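Long-range contacts in metallo-beta-lactamase domain-containing protein 1 (Thermotoga maritima, PDB 1ZTC), which binds two nickel ions in a metallo-beta-lactamase fold and is probably a metal-dependent hydrolase, possibly an endoribonuclease: residues D76-H81 and L157-D162; F147-H152 and K195-R200; L170-I175 and D205-P210; P177-Y182 and H211-K216. All blocks are in the same frame, centred on the assembly; numbering follows the deposited sequence.

Contact 1: D76-H81 and L157-D162; sequences DVLFTH and LSFLLD. With NI (nickel (II) ion), chain F.
The HxHxDH metal-binding motif of the metallo-beta-lactamase fold begins just where T80 meets L157 and F159, at the place where the two sheets of the sandwich converge. Strand 76-78 belongs to one sheet and 157-163 to the other. Just past the end of strand 76-78 one backbone bond links the segments: L157 N donates to T80 O over 2.7 Å, lying in the carbonyl plane on a lone pair. The L157 carbonyl turns back on T80, with its O 3.4 Å from T80 CA in a CA-H...O contact.

Further from the metal the meeting is mostly apolar. The F159 ring lies between the sheets and is touched mainly at its rim. T80 CG2 comes to CE2 near the ring plane at 3.8 Å, and F79 O lies 3.7 Å from CZ, also at the edge. L78 CD2 approaches CE1 obliquely, again at 3.8 Å, and I49 and V146 also touch F159.

T80 serves both environments through a single torsion. With OG1 between the backbone N and the carbonyl carbon (chi1 59°), the methyl CG2 turns to F159 while the hydroxyl takes a bond from H81 ND1 at 2.9 Å, only 5° out of the imidazole plane. OG1 is also hydrogen-bonded to D50 OD2. H81 NE2 binds nickel alongside H83, H152 and D174. T80 is thus a second-shell residue that helps fix the rotation of the H81 ring, and the chain from carboxylate to hydroxyl to imidazole probably polarises the ligand toward its metal.

Contact 2: F147-H152 and K195-R200; sequences FHTPWH and KNFLDR. With NI (nickel (II) ion), chain F.
F197 meets W151 at its CB, T149 over its ring face and F147 at its tip. Its CB lies 3.6 Å from W151 CZ3, with CH2 of the same indole a little further on. CG stands anti to the backbone N (chi1 175°), and the ring extends from there toward segment 147-152. Over the ring's centre sits the T149 methyl: CG2 is 3.7 Å from the F197 centroid and 11° off the normal, a clean CH-pi contact. At the far end CE1 comes within 3.5 Å of F147 CG, and CZ lies 3.7 Å from F147 CB. The edge of F197 therefore meets the face of F147 in a T-shaped pair, planes 71° apart, while the indole lies oblique to F197. One turn on, the extended R200 chain turns a face of its guanidinium to the F147 rim, NH1 3.5 Å from F147 CD1, and NH1 also forms a salt bridge with E136.

Three residues beyond T149, H152 binds nickel through NE2, and T149 OG1 is tied to H156 and S158. Helix 192-201 packs its F197 side on the sheet that holds strand 144-148, reaching S158 of strand 157-163 and L170 of strand 169-171 as well.

Contact 3: L170-I175 and D205-P210; sequences LITGDI and DLLVFP. With NI (nickel (II) ion), chain F; NI (nickel (II) ion), chain E.
L170 and I171 pair in parallel with L207 and V208, one of two close parts of this contact. Three backbone bonds stitch the segments: L170 N to L206 O at 2.9 Å, V208 N to L170 O at 2.8 Å, and T172 N to V208 O at 3.1 Å. On one face I171 and V208 lie side by side pointing the same way, I171 CD1 reaching V208 CB at 3.6 Å. On the other, L170 CD2 and L207 CD2 meet less closely, at 4.1 Å.

Past T172 comes the looser step. G173 N has drawn off to 4.5 Å from V208 O, and water 3 bridges them, accepting from the amide and donating to the carbonyl. T172 OG1 donates to G173 O within its own segment. Beyond this step the segments close again on the P210 ring: CD lies 3.2 Å from G173 O and CG 3.0 Å from D174 OD1, while D174 OD2 bridges the two nickel ions.

Strand 206-208 forms the sheet's edge within the chain, and its connection to 169-171 runs through helices 179-187 and 192-201, a beta-alpha-beta crossover. L170 packs against L198 of the second helix and L207 against Y182 of the first; on its other edge strand 169-171 pairs antiparallel with 157-163, where I171 N bonds to F159 O.

Contact 4: P177-Y182 and H211-K216; sequences PNRLSY and HDAPLK. With NI (nickel (II) ion), chain E.
P177 starts the contact by accepting a hydrogen bond from H211 N at its O, 2.9 Å away; the bond is bent at the hydrogen (135°). N178 follows as the N-cap of helix 179-187. Its OD1 accepts from S181 N at 3.1 Å, while ND2 donates to water 5, which donates in turn to H211 O.

R179 makes the largest share of the contact. Its backbone N donates almost straight (169°) to D212 OD2 at 3.0 Å, on the anti side of the carboxylate. The side chain then runs extended past D212, and the guanidinium reaches the next two carbonyls: NE donates to A213 O at 3.1 Å and NH2 to P214 O at 2.9 Å, each from above the carbonyl plane. L215 CD1 covers the centre of one guanidinium face. L180 N joins D212 OD2 through water 6, and Y182 closes the row with CD2 3.8 Å from L215 CD2.

H211 NE2 binds a nickel ion, and ND1 bonds to G22 O; F25 of the second subunit packs on D212. D212 OD2 thus takes the first helical N-H directly and the next through water, while OD1 takes A213 N at 2.7 Å. The helix start, and the R179 charge at 4.0 Å (NE to D212 OD1, too far for a salt bridge), would favour the anionic carboxylate, and the loop that presents H211 is held to the helix by polar bonds on several of its residues.

In the fold
The centre of contact 1 lies about 6 Å from that of the chain, and this contact joins the two sheets; contact 3 is also buried but works inside one sheet, so backbone bonds dominate it. Contacts 2 and 4 sit further out, the former still buried, the latter only partly, and both bring in a helix: aromatic packing does the work in contact 2, an arginine and a carboxylate that takes the first helical N-H in contact 4. Strands 144-148, 157-163, 169-171 and 206-208 belong to the same sheet, linking contacts 1, 2 and 3. Each contact runs into a metal ligand: H81, H152 and D174 share one nickel, D174 and H211 the other.

Contact 1: D76-H81 and L157-D162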
# COMPACT_ATOMS: atom_id res chain seq x y z
N ASP A 76 -2.47 25.09 17.48
CA ASP A 76 -3.64 24.34 17.93
C ASP A 76 -3.79 23.08 17.10
O ASP A 76 -3.65 23.12 15.87
CB ASP A 76 -4.92 25.17 17.80
CG ASP A 76 -4.85 26.50 18.56
OD1 ASP A 76 -5.26 26.54 19.74
OD2 ASP A 76 -4.38 27.49 17.98
N VAL A 77 -4.10 21.97 17.77
CA VAL A 77 -4.33 20.70 17.08
C VAL A 77 -5.57 20.05 17.67
O VAL A 77 -5.64 19.84 18.89
CB VAL A 77 -3.13 19.74 17.21
CG1 VAL A 77 -3.44 18.38 16.56
CG2 VAL A 77 -1.91 20.35 16.56
N LEU A 78 -6.54 19.78 16.81
CA LEU A 78 -7.79 19.13 17.22
C LEU A 78 -7.88 17.72 16.64
O LEU A 78 -7.42 17.46 15.51
CB LEU A 78 -9.00 19.97 16.80
CG LEU A 78 -9.01 21.41 17.31
CD1 LEU A 78 -8.27 22.35 16.39
CD2 LEU A 78 -10.43 21.89 17.47
N PHE A 79 -8.46 16.82 17.42
CA PHE A 79 -8.64 15.44 17.01
C PHE A 79 -10.10 15.08 16.88
O PHE A 79 -10.89 15.27 17.80
CB PHE A 79 -8.04 14.47 18.04
CG PHE A 79 -6.59 14.73 18.37
CD1 PHE A 79 -5.62 14.76 17.37
CD2 PHE A 79 -6.18 14.86 19.69
CE1 PHE A 79 -4.28 14.96 17.67
CE2 PHE A 79 -4.86 15.07 20.00
CZ PHE A 79 -3.89 15.11 18.98
N THR A 80 -10.47 14.51 15.74
CA THR A 80 -11.77 13.87 15.63
C THR A 80 -11.85 12.74 16.65
O THR A 80 -12.83 12.62 17.36
CB THR A 80 -12.04 13.34 14.22
OG1 THR A 80 -11.04 12.40 13.83
CG2 THR A 80 -12.10 14.51 13.25
N HIS A 81 -10.79 11.95 16.74
CA HIS A 81 -10.74 10.92 17.74
C HIS A 81 -9.34 10.35 17.91
O HIS A 81 -8.45 10.61 17.10
CB HIS A 81 -11.72 9.81 17.37
CG HIS A 81 -11.38 9.06 16.13
ND1 HIS A 81 -11.23 9.68 14.90
CD2 HIS A 81 -11.22 7.74 15.91
CE1 HIS A 81 -11.00 8.76 13.99
NE2 HIS A 81 -10.98 7.58 14.58
N LEU A 157 -15.49 13.23 17.51
CA LEU A 157 -15.96 14.57 17.21
C LEU A 157 -15.95 14.84 15.72
O LEU A 157 -15.07 14.35 14.99
CB LEU A 157 -15.04 15.62 17.85
CG LEU A 157 -14.90 15.62 19.38
CD1 LEU A 157 -13.79 16.59 19.76
CD2 LEU A 157 -16.20 15.96 20.09
N SER A 158 -16.91 15.67 15.29
CA SER A 158 -16.92 16.26 13.96
C SER A 158 -16.87 17.79 14.14
O SER A 158 -17.30 18.33 15.17
CB SER A 158 -18.16 15.80 13.16
OG SER A 158 -18.26 14.37 13.10
N PHE A 159 -16.32 18.46 13.14
CA PHE A 159 -16.10 19.90 13.19
C PHE A 159 -16.68 20.61 11.95
O PHE A 159 -16.39 20.26 10.81
CB PHE A 159 -14.61 20.22 13.25
CG PHE A 159 -13.90 19.57 14.38
CD1 PHE A 159 -13.97 20.09 15.67
CD2 PHE A 159 -13.16 18.41 14.17
CE1 PHE A 159 -13.31 19.48 16.73
CE2 PHE A 159 -12.50 17.79 15.22
CZ PHE A 159 -12.57 18.32 16.51
N LEU A 160 -17.49 21.63 12.21
CA LEU A 160 -18.06 22.45 11.16
C LEU A 160 -17.33 23.78 11.13
O LEU A 160 -17.25 24.48 12.15
CB LEU A 160 -19.55 22.66 11.44
CG LEU A 160 -20.37 23.41 10.38
CD1 LEU A 160 -20.53 22.56 9.10
CD2 LEU A 160 -21.73 23.76 10.94
N LEU A 161 -16.82 24.12 9.95
CA LEU A 161 -15.92 25.25 9.79
C LEU A 161 -16.59 26.31 8.90
O LEU A 161 -17.12 25.97 7.84
CB LEU A 161 -14.63 24.78 9.13
CG LEU A 161 -13.98 23.45 9.57
CD1 LEU A 161 -12.73 23.21 8.74
CD2 LEU A 161 -13.66 23.48 11.04
N ASP A 162 -16.52 27.56 9.30
CA ASP A 162 -16.92 28.64 8.41
C ASP A 162 -15.67 29.30 7.84
O ASP A 162 -14.99 30.08 8.50
CB ASP A 162 -17.91 29.59 9.04
CG ASP A 162 -19.35 28.97 9.08
OD1 ASP A 162 -19.87 28.49 8.04
OD2 ASP A 162 -19.93 28.92 10.18
NI NI F . -11.00 5.67 13.58
O HOH W 1 -9.03 5.58 12.62
O HOH W 2 -10.84 3.64 12.26

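Contact 2: F147-H152 and K195-R200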
# COMPACT_ATOMS: atom_id res chain seq x y z
N PHE A 147 -18.99 19.08 17.37
CA PHE A 147 -20.12 18.19 17.56
C PHE A 147 -19.62 16.86 18.08
O PHE A 147 -18.67 16.28 17.53
CB PHE A 147 -20.83 17.95 16.22
CG PHE A 147 -21.52 19.16 15.68
CD1 PHE A 147 -22.71 19.61 16.21
CD2 PHE A 147 -20.97 19.84 14.61
CE1 PHE A 147 -23.35 20.74 15.68
CE2 PHE A 147 -21.60 20.97 14.09
CZ PHE A 147 -22.77 21.41 14.61
N HIS A 148 -20.25 16.37 19.13
CA HIS A 148 -19.97 15.01 19.64
C HIS A 148 -20.71 14.01 18.77
O HIS A 148 -21.94 14.02 18.71
CB HIS A 148 -20.42 14.84 21.09
CG HIS A 148 -19.89 13.58 21.74
ND1 HIS A 148 -20.44 13.05 22.89
CD2 HIS A 148 -18.84 12.79 21.43
CE1 HIS A 148 -19.76 11.98 23.26
NE2 HIS A 148 -18.79 11.79 22.38
N THR A 149 -19.96 13.17 18.08
CA THR A 149 -20.53 12.26 17.10
C THR A 149 -20.01 10.85 17.38
O THR A 149 -19.22 10.32 16.60
CB THR A 149 -20.18 12.72 15.67
OG1 THR A 149 -18.77 12.95 15.56
CG2 THR A 149 -20.88 14.04 15.33
N PRO A 150 -20.47 10.25 18.48
CA PRO A 150 -19.87 8.98 18.96
C PRO A 150 -20.34 7.71 18.22
O PRO A 150 -20.73 6.75 18.83
CB PRO A 150 -20.28 8.95 20.45
CG PRO A 150 -21.60 9.69 20.46
CD PRO A 150 -21.53 10.74 19.38
N TRP A 151 -20.30 7.72 16.90
CA TRP A 151 -20.78 6.58 16.10
C TRP A 151 -19.58 6.03 15.36
O TRP A 151 -19.53 5.94 14.11
CB TRP A 151 -21.90 7.04 15.16
CG TRP A 151 -22.88 7.88 15.93
CD1 TRP A 151 -23.59 7.49 17.03
CD2 TRP A 151 -23.20 9.26 15.71
NE1 TRP A 151 -24.35 8.54 17.48
CE2 TRP A 151 -24.13 9.63 16.69
CE3 TRP A 151 -22.80 10.20 14.75
CZ2 TRP A 151 -24.67 10.91 16.76
CZ3 TRP A 151 -23.34 11.48 14.82
CH2 TRP A 151 -24.25 11.82 15.82
N HIS A 152 -18.59 5.68 16.16
CA HIS A 152 -17.33 5.13 15.69
C HIS A 152 -16.41 4.88 16.90
O HIS A 152 -15.80 3.82 17.05
CB HIS A 152 -16.64 6.08 14.68
CG HIS A 152 -15.31 5.58 14.24
ND1 HIS A 152 -15.17 4.50 13.40
CD2 HIS A 152 -14.05 5.96 14.59
CE1 HIS A 152 -13.88 4.26 13.21
NE2 HIS A 152 -13.19 5.12 13.93
N LYS A 195 -27.05 9.88 9.60
CA LYS A 195 -27.98 10.52 8.75
C LYS A 195 -28.69 11.67 9.48
O LYS A 195 -28.80 12.75 8.94
CB LYS A 195 -29.00 9.51 8.22
CG LYS A 195 -29.90 10.06 7.11
CD LYS A 195 -31.32 10.23 7.55
CE LYS A 195 -32.19 10.85 6.41
NZ LYS A 195 -33.43 11.40 6.99
N ASN A 196 -29.16 11.44 10.71
CA ASN A 196 -29.79 12.51 11.48
C ASN A 196 -28.82 13.65 11.77
O ASN A 196 -29.21 14.82 11.79
CB ASN A 196 -30.40 12.00 12.79
CG ASN A 196 -31.57 11.04 12.57
OD1 ASN A 196 -32.23 11.08 11.53
ND2 ASN A 196 -31.81 10.18 13.55
N PHE A 197 -27.56 13.32 12.00
CA PHE A 197 -26.55 14.34 12.22
C PHE A 197 -26.36 15.23 10.99
O PHE A 197 -26.31 16.45 11.09
CB PHE A 197 -25.23 13.71 12.64
CG PHE A 197 -24.10 14.72 12.78
CD1 PHE A 197 -24.19 15.73 13.72
CD2 PHE A 197 -23.00 14.68 11.93
CE1 PHE A 197 -23.17 16.69 13.83
CE2 PHE A 197 -21.98 15.63 12.03
CZ PHE A 197 -22.08 16.63 12.99
N LEU A 198 -26.24 14.62 9.83
CA LEU A 198 -26.08 15.41 8.61
C LEU A 198 -27.31 16.28 8.35
O LEU A 198 -27.18 17.38 7.85
CB LEU A 198 -25.80 14.54 7.42
CG LEU A 198 -24.48 13.78 7.49
CD1 LEU A 198 -24.38 12.83 6.31
CD2 LEU A 198 -23.31 14.74 7.54
N ASP A 199 -28.50 15.78 8.70
CA ASP A 199 -29.71 16.58 8.60
C ASP A 199 -29.66 17.80 9.53
O ASP A 199 -30.10 18.89 9.16
CB ASP A 199 -31.00 15.80 8.95
CG ASP A 199 -31.41 14.80 7.88
OD1 ASP A 199 -30.96 14.93 6.72
OD2 ASP A 199 -32.20 13.88 8.21
N ARG A 200 -29.15 17.59 10.74
CA ARG A 200 -29.03 18.66 11.70
C ARG A 200 -28.06 19.75 11.23
O ARG A 200 -28.33 20.94 11.37
CB ARG A 200 -28.54 18.11 13.04
CG ARG A 200 -28.48 19.16 14.10
CD ARG A 200 -27.74 18.71 15.34
NE ARG A 200 -27.56 19.86 16.23
CZ ARG A 200 -26.70 19.96 17.24
NH1 ARG A 200 -25.86 18.97 17.57
NH2 ARG A 200 -26.66 21.09 17.91
NI NI F . -11.00 5.67 13.58
O HOH W 1 -9.03 5.58 12.62
O HOH W 2 -10.84 3.64 12.26

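Contact 3: L170-I175 and D205-P210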
# COMPACT_ATOMS: atom_id res chain seq x y z
N LEU A 170 -17.67 20.62 6.52
CA LEU A 170 -17.80 19.62 7.59
C LEU A 170 -16.65 18.62 7.53
O LEU A 170 -16.50 17.87 6.55
CB LEU A 170 -19.13 18.87 7.49
CG LEU A 170 -19.40 17.83 8.61
CD1 LEU A 170 -19.39 18.47 9.97
CD2 LEU A 170 -20.68 17.10 8.39
N ILE A 171 -15.83 18.63 8.59
CA ILE A 171 -14.82 17.61 8.83
C ILE A 171 -15.53 16.45 9.56
O ILE A 171 -15.88 16.55 10.72
CB ILE A 171 -13.68 18.13 9.71
CG1 ILE A 171 -13.14 19.49 9.22
CG2 ILE A 171 -12.55 17.05 9.84
CD1 ILE A 171 -12.71 19.53 7.81
N THR A 172 -15.84 15.39 8.83
CA THR A 172 -16.75 14.36 9.34
C THR A 172 -16.12 13.49 10.39
O THR A 172 -16.79 13.11 11.37
CB THR A 172 -17.29 13.45 8.22
OG1 THR A 172 -16.22 12.70 7.63
CG2 THR A 172 -17.98 14.28 7.16
N GLY A 173 -14.83 13.20 10.17
CA GLY A 173 -14.17 12.14 10.89
C GLY A 173 -14.72 10.80 10.42
O GLY A 173 -15.37 10.69 9.35
N ASP A 174 -14.44 9.78 11.22
CA ASP A 174 -14.65 8.40 10.82
C ASP A 174 -16.06 7.89 10.92
O ASP A 174 -16.30 6.71 10.69
CB ASP A 174 -13.72 7.51 11.62
CG ASP A 174 -12.38 7.31 10.94
OD1 ASP A 174 -12.21 7.61 9.76
OD2 ASP A 174 -11.49 6.79 11.58
N ILE A 175 -17.01 8.76 11.26
CA ILE A 175 -18.41 8.37 11.13
C ILE A 175 -18.77 8.15 9.64
O ILE A 175 -19.71 7.43 9.35
CB ILE A 175 -19.36 9.40 11.78
CG1 ILE A 175 -19.21 10.76 11.11
CG2 ILE A 175 -19.10 9.47 13.29
CD1 ILE A 175 -20.20 11.79 11.60
N ASP A 205 -21.03 23.38 2.02
CA ASP A 205 -20.35 23.48 0.73
C ASP A 205 -19.43 22.29 0.48
O ASP A 205 -19.24 21.92 -0.65
CB ASP A 205 -19.59 24.80 0.65
CG ASP A 205 -20.49 25.96 0.67
OD1 ASP A 205 -21.20 26.14 -0.35
OD2 ASP A 205 -20.53 26.68 1.72
N LEU A 206 -18.90 21.67 1.53
CA LEU A 206 -17.91 20.61 1.39
C LEU A 206 -17.92 19.63 2.54
O LEU A 206 -17.92 20.02 3.73
CB LEU A 206 -16.51 21.21 1.30
CG LEU A 206 -15.39 20.30 0.75
CD1 LEU A 206 -15.63 19.98 -0.71
CD2 LEU A 206 -14.06 21.03 0.89
N LEU A 207 -17.87 18.36 2.18
CA LEU A 207 -17.63 17.26 3.12
C LEU A 207 -16.18 16.83 3.03
O LEU A 207 -15.71 16.45 1.95
CB LEU A 207 -18.51 16.06 2.79
CG LEU A 207 -20.00 16.27 3.01
CD1 LEU A 207 -20.82 15.40 2.06
CD2 LEU A 207 -20.38 16.02 4.48
N VAL A 208 -15.47 16.90 4.14
CA VAL A 208 -14.08 16.46 4.21
C VAL A 208 -14.02 15.16 4.99
O VAL A 208 -14.14 15.15 6.21
CB VAL A 208 -13.17 17.55 4.82
CG1 VAL A 208 -11.73 17.03 5.02
CG2 VAL A 208 -13.17 18.81 3.93
N PHE A 209 -13.83 14.07 4.26
CA PHE A 209 -13.73 12.73 4.83
C PHE A 209 -12.29 12.45 5.28
O PHE A 209 -11.35 13.08 4.81
CB PHE A 209 -14.14 11.67 3.81
CG PHE A 209 -15.47 11.92 3.16
CD1 PHE A 209 -16.65 11.81 3.89
CD2 PHE A 209 -15.55 12.23 1.82
CE1 PHE A 209 -17.87 12.05 3.29
CE2 PHE A 209 -16.77 12.44 1.22
CZ PHE A 209 -17.92 12.36 1.95
N PRO A 210 -12.13 11.55 6.26
CA PRO A 210 -10.77 11.26 6.76
C PRO A 210 -9.95 10.31 5.90
O PRO A 210 -8.74 10.22 6.11
CB PRO A 210 -11.06 10.63 8.12
CG PRO A 210 -12.43 9.96 7.91
CD PRO A 210 -13.17 10.89 7.07
NI NI F . -11.00 5.67 13.58
NI NI E . -9.61 6.72 10.48
O HOH W 3 -12.71 13.93 8.40
O HOH W 4 -9.47 4.15 10.28
O HOH W 1 -9.03 5.58 12.62
O HOH W 2 -10.84 3.64 12.26

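Contact 4: P177-Y182 and H211-K216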
# COMPACT_ATOMS: atom_id res chain seq x y z
N PRO A 177 -16.11 7.47 6.70
CA PRO A 177 -14.67 7.46 6.37
C PRO A 177 -14.33 7.85 4.94
O PRO A 177 -13.25 8.40 4.68
CB PRO A 177 -14.24 6.02 6.69
CG PRO A 177 -15.45 5.25 6.81
CD PRO A 177 -16.60 6.16 7.14
N ASN A 178 -15.28 7.62 4.02
CA ASN A 178 -15.06 7.88 2.63
C ASN A 178 -16.37 8.15 1.90
O ASN A 178 -17.43 8.13 2.49
CB ASN A 178 -14.29 6.71 1.99
CG ASN A 178 -14.99 5.38 2.19
OD1 ASN A 178 -16.20 5.29 2.13
ND2 ASN A 178 -14.21 4.34 2.45
N ARG A 179 -16.27 8.45 0.62
CA ARG A 179 -17.44 8.79 -0.20
C ARG A 179 -18.49 7.69 -0.24
O ARG A 179 -19.69 7.96 -0.17
CB ARG A 179 -16.99 9.09 -1.63
CG ARG A 179 -16.10 10.34 -1.73
CD ARG A 179 -15.36 10.42 -3.07
NE ARG A 179 -14.71 11.73 -3.19
CZ ARG A 179 -14.35 12.28 -4.35
NH1 ARG A 179 -14.55 11.63 -5.48
NH2 ARG A 179 -13.80 13.49 -4.38
N LEU A 180 -18.05 6.45 -0.35
CA LEU A 180 -19.01 5.34 -0.37
C LEU A 180 -19.84 5.29 0.91
O LEU A 180 -21.04 5.01 0.86
CB LEU A 180 -18.33 3.97 -0.58
CG LEU A 180 -17.65 3.69 -1.93
CD1 LEU A 180 -17.41 2.17 -2.12
CD2 LEU A 180 -18.43 4.27 -3.17
N SER A 181 -19.24 5.57 2.05
CA SER A 181 -20.03 5.50 3.29
C SER A 181 -21.05 6.61 3.31
O SER A 181 -22.17 6.44 3.79
CB SER A 181 -19.14 5.58 4.54
OG SER A 181 -18.37 6.74 4.51
N TYR A 182 -20.69 7.76 2.75
CA TYR A 182 -21.63 8.85 2.62
C TYR A 182 -22.77 8.49 1.67
O TYR A 182 -23.92 8.77 1.93
CB TYR A 182 -20.91 10.12 2.17
CG TYR A 182 -21.83 11.25 1.76
CD1 TYR A 182 -22.61 11.92 2.70
CD2 TYR A 182 -21.93 11.65 0.43
CE1 TYR A 182 -23.45 12.93 2.34
CE2 TYR A 182 -22.76 12.69 0.05
CZ TYR A 182 -23.52 13.33 1.02
OH TYR A 182 -24.35 14.35 0.65
N HIS A 211 -10.59 9.56 5.00
CA HIS A 211 -9.91 8.54 4.18
C HIS A 211 -10.37 8.56 2.75
O HIS A 211 -10.45 7.51 2.11
CB HIS A 211 -10.10 7.14 4.79
CG HIS A 211 -9.58 7.07 6.18
ND1 HIS A 211 -8.23 7.10 6.45
CD2 HIS A 211 -10.22 7.09 7.37
CE1 HIS A 211 -8.05 7.13 7.77
NE2 HIS A 211 -9.24 7.15 8.34
N ASP A 212 -10.65 9.76 2.25
CA ASP A 212 -10.99 9.93 0.85
C ASP A 212 -10.83 11.40 0.49
O ASP A 212 -10.61 12.22 1.37
CB ASP A 212 -12.43 9.47 0.60
CG ASP A 212 -12.68 9.05 -0.83
OD1 ASP A 212 -11.82 9.31 -1.73
OD2 ASP A 212 -13.73 8.42 -1.04
N ALA A 213 -10.89 11.70 -0.80
CA ALA A 213 -10.94 13.06 -1.29
C ALA A 213 -12.30 13.68 -0.88
O ALA A 213 -13.29 12.97 -0.76
CB ALA A 213 -10.78 13.07 -2.82
N PRO A 214 -12.33 15.00 -0.67
CA PRO A 214 -13.59 15.62 -0.21
C PRO A 214 -14.63 15.71 -1.29
O PRO A 214 -14.33 15.53 -2.45
CB PRO A 214 -13.16 17.02 0.24
CG PRO A 214 -11.93 17.30 -0.56
CD PRO A 214 -11.25 15.98 -0.84
N LEU A 215 -15.86 16.01 -0.90
CA LEU A 215 -16.96 15.98 -1.83
C LEU A 215 -17.92 17.15 -1.58
O LEU A 215 -18.23 17.47 -0.45
CB LEU A 215 -17.68 14.65 -1.63
CG LEU A 215 -18.62 14.14 -2.70
CD1 LEU A 215 -17.86 13.77 -3.98
CD2 LEU A 215 -19.37 12.94 -2.12
N LYS A 216 -18.36 17.80 -2.64
CA LYS A 216 -19.51 18.70 -2.56
C LYS A 216 -20.74 17.86 -2.34
O LYS A 216 -21.02 16.99 -3.14
CB LYS A 216 -19.75 19.41 -3.86
CG LYS A 216 -18.81 20.49 -4.19
CD LYS A 216 -19.44 21.31 -5.33
CE LYS A 216 -18.38 22.06 -6.13
NZ LYS A 216 -18.90 22.53 -7.46
NI NI E . -9.61 6.72 10.48
O HOH W 5 -11.26 5.03 2.09
O HOH W 6 -15.11 5.73 -1.40
O HOH W 4 -9.47 4.15 10.28
O HOH W 1 -9.03 5.58 12.62